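Local coordinates for sefir domain protein (Bacillus cereus F65185, PDB 5Y8E) that carries a bacterial SEFIR domain, a TIR-like signalling fold that probably works by associating with other SEFIR domains, at residues His3-Tyr8 and Glu52-Ile57; Tyr8-Glu13 and His45-Phe50. All coordinates share one frame; numbering follows the deposited sequence.

Contact 1: His3-Tyr8 and Glu52-Ile57; sequences HVFISY and ENSIKI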
# COMPACT_ATOMS: atom_id res chain seq x y z
N HIS A 3 -12.02 -2.78 -4.28
CA HIS A 3 -11.87 -2.09 -3.01
C HIS A 3 -10.40 -2.05 -2.66
O HIS A 3 -9.75 -3.09 -2.54
CB HIS A 3 -12.68 -2.78 -1.91
CG HIS A 3 -14.16 -2.80 -2.18
ND1 HIS A 3 -15.04 -3.56 -1.44
CD2 HIS A 3 -14.90 -2.17 -3.11
CE1 HIS A 3 -16.26 -3.39 -1.90
NE2 HIS A 3 -16.21 -2.55 -2.92
N VAL A 4 -9.88 -0.84 -2.49
CA VAL A 4 -8.45 -0.63 -2.32
C VAL A 4 -8.11 -0.03 -0.94
O VAL A 4 -8.56 1.07 -0.62
CB VAL A 4 -7.93 0.32 -3.43
CG1 VAL A 4 -6.45 0.60 -3.25
CG2 VAL A 4 -8.21 -0.28 -4.81
N PHE A 5 -7.32 -0.75 -0.14
CA PHE A 5 -6.85 -0.24 1.15
C PHE A 5 -5.48 0.42 0.97
O PHE A 5 -4.64 -0.10 0.24
CB PHE A 5 -6.77 -1.38 2.18
CG PHE A 5 -6.08 -1.01 3.47
CD1 PHE A 5 -6.54 0.06 4.24
CD2 PHE A 5 -4.98 -1.73 3.92
CE1 PHE A 5 -5.91 0.41 5.43
CE2 PHE A 5 -4.34 -1.39 5.11
CZ PHE A 5 -4.81 -0.32 5.87
N ILE A 6 -5.27 1.56 1.61
CA ILE A 6 -3.97 2.22 1.55
C ILE A 6 -3.28 2.12 2.90
O ILE A 6 -3.73 2.67 3.90
CB ILE A 6 -4.10 3.70 1.11
CG1 ILE A 6 -4.79 3.80 -0.24
CG2 ILE A 6 -2.72 4.38 1.09
CD1 ILE A 6 -4.95 5.24 -0.78
N SER A 7 -2.18 1.37 2.91
CA SER A 7 -1.35 1.22 4.10
C SER A 7 -0.22 2.24 4.01
O SER A 7 0.53 2.26 3.02
CB SER A 7 -0.79 -0.20 4.18
OG SER A 7 0.05 -0.37 5.31
N TYR A 8 -0.11 3.10 5.01
CA TYR A 8 0.92 4.14 4.99
C TYR A 8 1.28 4.59 6.39
O TYR A 8 0.58 4.27 7.35
CB TYR A 8 0.47 5.34 4.13
CG TYR A 8 -0.65 6.19 4.73
CD1 TYR A 8 -1.94 5.69 4.82
CD2 TYR A 8 -0.41 7.49 5.15
CE1 TYR A 8 -2.96 6.45 5.35
CE2 TYR A 8 -1.44 8.28 5.68
CZ TYR A 8 -2.71 7.74 5.77
OH TYR A 8 -3.75 8.48 6.29
N GLU A 52 -5.12 -4.78 9.88
CA GLU A 52 -5.38 -6.21 9.68
C GLU A 52 -6.73 -6.47 8.99
O GLU A 52 -6.82 -7.20 8.06
CB GLU A 52 -5.26 -6.99 11.00
CG GLU A 52 -4.92 -8.39 10.81
CD GLU A 52 -4.31 -9.03 12.08
OE1 GLU A 52 -4.73 -8.68 13.15
OE2 GLU A 52 -3.41 -9.86 11.96
N ASN A 53 -7.77 -5.85 9.50
CA ASN A 53 -9.09 -6.02 8.92
C ASN A 53 -9.19 -5.49 7.48
O ASN A 53 -9.81 -6.07 6.66
CB ASN A 53 -10.15 -5.35 9.71
CG ASN A 53 -11.51 -5.64 9.17
OD1 ASN A 53 -11.98 -6.76 9.32
ND2 ASN A 53 -12.14 -4.70 8.47
N SER A 54 -8.62 -4.32 7.25
CA SER A 54 -8.74 -3.71 5.93
C SER A 54 -8.00 -4.51 4.86
O SER A 54 -8.44 -4.59 3.72
CB SER A 54 -8.27 -2.26 5.97
OG SER A 54 -9.09 -1.52 6.85
N ILE A 55 -6.87 -5.11 5.23
CA ILE A 55 -6.13 -5.93 4.28
C ILE A 55 -6.96 -7.15 3.91
O ILE A 55 -7.02 -7.55 2.74
CB ILE A 55 -4.75 -6.34 4.85
CG1 ILE A 55 -3.83 -5.12 4.89
CG2 ILE A 55 -4.13 -7.46 4.01
CD1 ILE A 55 -2.52 -5.35 5.65
N LYS A 56 -7.64 -7.74 4.90
CA LYS A 56 -8.45 -8.92 4.66
C LYS A 56 -9.59 -8.65 3.68
O LYS A 56 -9.86 -9.46 2.78
CB LYS A 56 -9.02 -9.46 5.97
CG LYS A 56 -9.89 -10.68 5.78
CD LYS A 56 -10.55 -11.11 7.08
CE LYS A 56 -11.39 -12.35 6.86
NZ LYS A 56 -10.54 -13.54 6.55
N ILE A 57 -10.25 -7.50 3.83
CA ILE A 57 -11.42 -7.19 2.99
C ILE A 57 -11.10 -6.49 1.67
O ILE A 57 -11.94 -6.42 0.78
CB ILE A 57 -12.50 -6.40 3.75
CG1 ILE A 57 -11.99 -5.00 4.12
CG2 ILE A 57 -12.96 -7.19 4.98
CD1 ILE A 57 -13.05 -4.12 4.78
O HOH W 1 -14.46 -4.56 1.04

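Contact 2: Tyr8-Glu13 and His45-Phe50; sequences YSWSSE and HDRFEF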
# COMPACT_ATOMS: atom_id res chain seq x y z
N TYR A 8 -0.11 3.10 5.01
CA TYR A 8 0.92 4.14 4.99
C TYR A 8 1.28 4.59 6.39
O TYR A 8 0.58 4.27 7.35
CB TYR A 8 0.47 5.34 4.13
CG TYR A 8 -0.65 6.19 4.73
CD1 TYR A 8 -1.94 5.69 4.82
CD2 TYR A 8 -0.41 7.49 5.15
CE1 TYR A 8 -2.96 6.45 5.35
CE2 TYR A 8 -1.44 8.28 5.68
CZ TYR A 8 -2.71 7.74 5.77
OH TYR A 8 -3.75 8.48 6.29
N SER A 9 2.39 5.30 6.51
CA SER A 9 2.80 5.84 7.80
C SER A 9 2.53 7.34 7.81
O SER A 9 2.61 7.99 6.77
CB SER A 9 4.29 5.58 8.03
OG SER A 9 4.71 6.16 9.25
N TRP A 10 2.20 7.90 8.97
CA TRP A 10 1.97 9.33 9.07
C TRP A 10 3.30 10.07 9.23
O TRP A 10 3.56 10.72 10.25
CB TRP A 10 1.03 9.66 10.23
CG TRP A 10 -0.43 9.35 9.96
CD1 TRP A 10 -0.93 8.46 9.05
CD2 TRP A 10 -1.57 9.95 10.61
NE1 TRP A 10 -2.31 8.46 9.11
CE2 TRP A 10 -2.73 9.36 10.05
CE3 TRP A 10 -1.72 10.91 11.61
CZ2 TRP A 10 -4.02 9.72 10.46
CZ3 TRP A 10 -3.00 11.26 12.02
CH2 TRP A 10 -4.13 10.67 11.45
N SER A 11 4.14 9.99 8.20
CA SER A 11 5.51 10.49 8.26
C SER A 11 5.62 12.00 8.47
O SER A 11 6.54 12.48 9.14
CB SER A 11 6.25 10.10 6.98
OG SER A 11 6.09 8.72 6.71
N SER A 12 4.67 12.74 7.90
CA SER A 12 4.67 14.19 7.97
C SER A 12 3.30 14.67 7.51
O SER A 12 2.54 13.88 6.95
CB SER A 12 5.74 14.77 7.05
OG SER A 12 5.40 14.53 5.69
N GLU A 13 2.99 15.94 7.72
CA GLU A 13 1.71 16.45 7.25
C GLU A 13 1.63 16.44 5.73
O GLU A 13 0.59 16.11 5.16
CB GLU A 13 1.41 17.85 7.82
CG GLU A 13 1.18 17.86 9.33
CD GLU A 13 0.05 16.94 9.78
OE1 GLU A 13 -0.84 16.60 8.96
OE2 GLU A 13 0.04 16.54 10.97
N HIS A 45 -4.89 3.79 18.80
CA HIS A 45 -4.66 2.44 19.32
C HIS A 45 -5.53 1.36 18.67
O HIS A 45 -5.52 0.21 19.11
CB HIS A 45 -4.83 2.40 20.85
CG HIS A 45 -6.20 2.75 21.32
ND1 HIS A 45 -6.46 3.83 22.14
CD2 HIS A 45 -7.40 2.16 21.09
CE1 HIS A 45 -7.75 3.89 22.39
NE2 HIS A 45 -8.35 2.89 21.77
N ASP A 46 -6.28 1.74 17.63
CA ASP A 46 -7.02 0.78 16.82
C ASP A 46 -6.40 0.61 15.44
O ASP A 46 -6.96 -0.05 14.57
CB ASP A 46 -8.48 1.23 16.63
CG ASP A 46 -9.28 1.17 17.91
OD1 ASP A 46 -9.02 0.27 18.74
OD2 ASP A 46 -10.19 2.01 18.08
N ARG A 47 -5.23 1.22 15.24
CA ARG A 47 -4.61 1.23 13.91
C ARG A 47 -4.20 -0.15 13.42
O ARG A 47 -4.36 -0.46 12.23
CB ARG A 47 -3.42 2.17 13.89
CG ARG A 47 -3.83 3.61 13.71
CD ARG A 47 -2.68 4.54 13.95
NE ARG A 47 -3.02 5.88 13.50
CZ ARG A 47 -2.39 6.98 13.89
NH1 ARG A 47 -1.38 6.91 14.75
NH2 ARG A 47 -2.77 8.16 13.42
N PHE A 48 -3.68 -0.97 14.31
CA PHE A 48 -3.29 -2.32 13.93
C PHE A 48 -4.51 -3.12 13.52
O PHE A 48 -4.54 -3.71 12.50
CB PHE A 48 -2.54 -3.03 15.06
CG PHE A 48 -2.07 -4.40 14.71
CD1 PHE A 48 -0.85 -4.60 14.14
CD2 PHE A 48 -2.83 -5.47 14.95
CE1 PHE A 48 -0.41 -5.82 13.82
CE2 PHE A 48 -2.36 -6.75 14.66
CZ PHE A 48 -1.16 -6.89 14.08
N GLU A 49 -5.53 -3.08 14.35
CA GLU A 49 -6.75 -3.80 14.05
C GLU A 49 -7.35 -3.31 12.72
O GLU A 49 -7.81 -4.07 11.95
CB GLU A 49 -7.77 -3.69 15.17
CG GLU A 49 -9.01 -4.40 14.92
CD GLU A 49 -10.01 -4.34 16.11
OE1 GLU A 49 -9.59 -3.95 17.18
OE2 GLU A 49 -11.19 -4.65 15.92
N PHE A 50 -7.31 -2.01 12.51
CA PHE A 50 -7.86 -1.47 11.25
C PHE A 50 -7.05 -1.97 10.05
O PHE A 50 -7.58 -2.36 9.05
CB PHE A 50 -7.88 0.03 11.29
CG PHE A 50 -8.47 0.65 10.08
CD1 PHE A 50 -9.81 0.65 9.86
CD2 PHE A 50 -7.65 1.28 9.16
CE1 PHE A 50 -10.31 1.25 8.72
CE2 PHE A 50 -8.17 1.88 8.05
CZ PHE A 50 -9.46 1.85 7.81

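Contact 1: His3-Tyr8 and Glu52-Ile57
F5 lays its ring against S54 and I55 where the central sheet of this SEFIR domain, a TIR-like alpha/beta fold, meets one of the helices that cover it. Strand 3-7 supplies the ring, and helix 47-57 supplies the surface it rests on. The closest approach is a CH-pi contact: CB of S54 stands 3.5 Å from the centroid of the F5 ring, only 17° off the ring normal. It is displaced toward the CD1 rim, with CD1 of F5 and CB of S54 3.4 Å apart. I55 comes in obliquely past the CD2 rim, on the same side of the ring plane as S54, with its CG1 3.7 Å from CD2 of F5.

Torsions explain how the ring gets there. With chi1 at 171°, CG of F5 swings opposite the backbone N and reaches down from the strand to the helix. The S54 hydroxyl is bonded within its own helix to the carbonyl oxygen of F50 one turn earlier, while the CB methylene of S54 meets the aromatic face. On the opposite face of F5 sits the backbone N of S7, 4.1 Å above the ring plane.

Further out, F5 also packs on I35 and V61, residues of the two strands that flank strand 3-7, and S54 touches I35 as well. The ring is therefore enclosed by sheet and helix together, in a buried and mainly apolar layer. Toward the exposed end of the strand the link becomes polar and indirect. There a water is hydrogen-bonded to ND1 of H3 at 2.7 Å and donates a second bond to the carbonyl O of I57 at 3.1 Å.

Contact 2: Tyr8-Glu13 and His45-Phe50
A cation-pi pair joins the loop that follows the first strand of this SEFIR domain to the first turn of helix 47-57: R47 presents its guanidinium to the indole of W10. CZ of R47 lies 4.4 Å from the centroid of the six-membered ring of W10, just 6° off the ring normal, and is thus almost directly above it. The group does not lie flat on the indole. Its plane is turned 64° from that of the ring, and it points an edge downward, with NH2 as the leading atom, 3.4 Å from CZ3 of W10 and at similar range from the other five carbons of that ring. An R47 chain extended from CG to NE carries the charge across to the loop, meeting the indole at about a right angle.

W10 sits at the centre of an inverse gamma turn in the backbone. On the indole, NE1 donates to the carboxylate of D37, which also bonds the hydroxyl of Y8; such a grip would restrict rotation of the ring system.

The pair lies near the surface. Past W10 the loop runs to S12, whose hydroxyl caps the N terminus of helix 13-29 through the backbone N of H15. In this loop after strand 3-7, the indole makes cation-pi contacts with both K16 of helix 13-29 and R47 of helix 47-57.

From the N terminus, the chain runs along strand 3-7, passes Y8, the residue where the segments 3-8 and 8-13 overlap, and enters the loop that leads to helix 13-29. After that helix it forms strand 33-35 and reaches helix 47-57, whose beginning returns to the loop in contact 2 and whose later turns return to the strand in contact 1. Contact 2 thus closes the inner loop and contact 1 the outer one, a nested pair. Together they fasten one helix along a strand and the loop that continues it. Their centres are 12 Å apart, yet they meet directly: CE1 of F5 packs 3.8 Å from CE2 of F50.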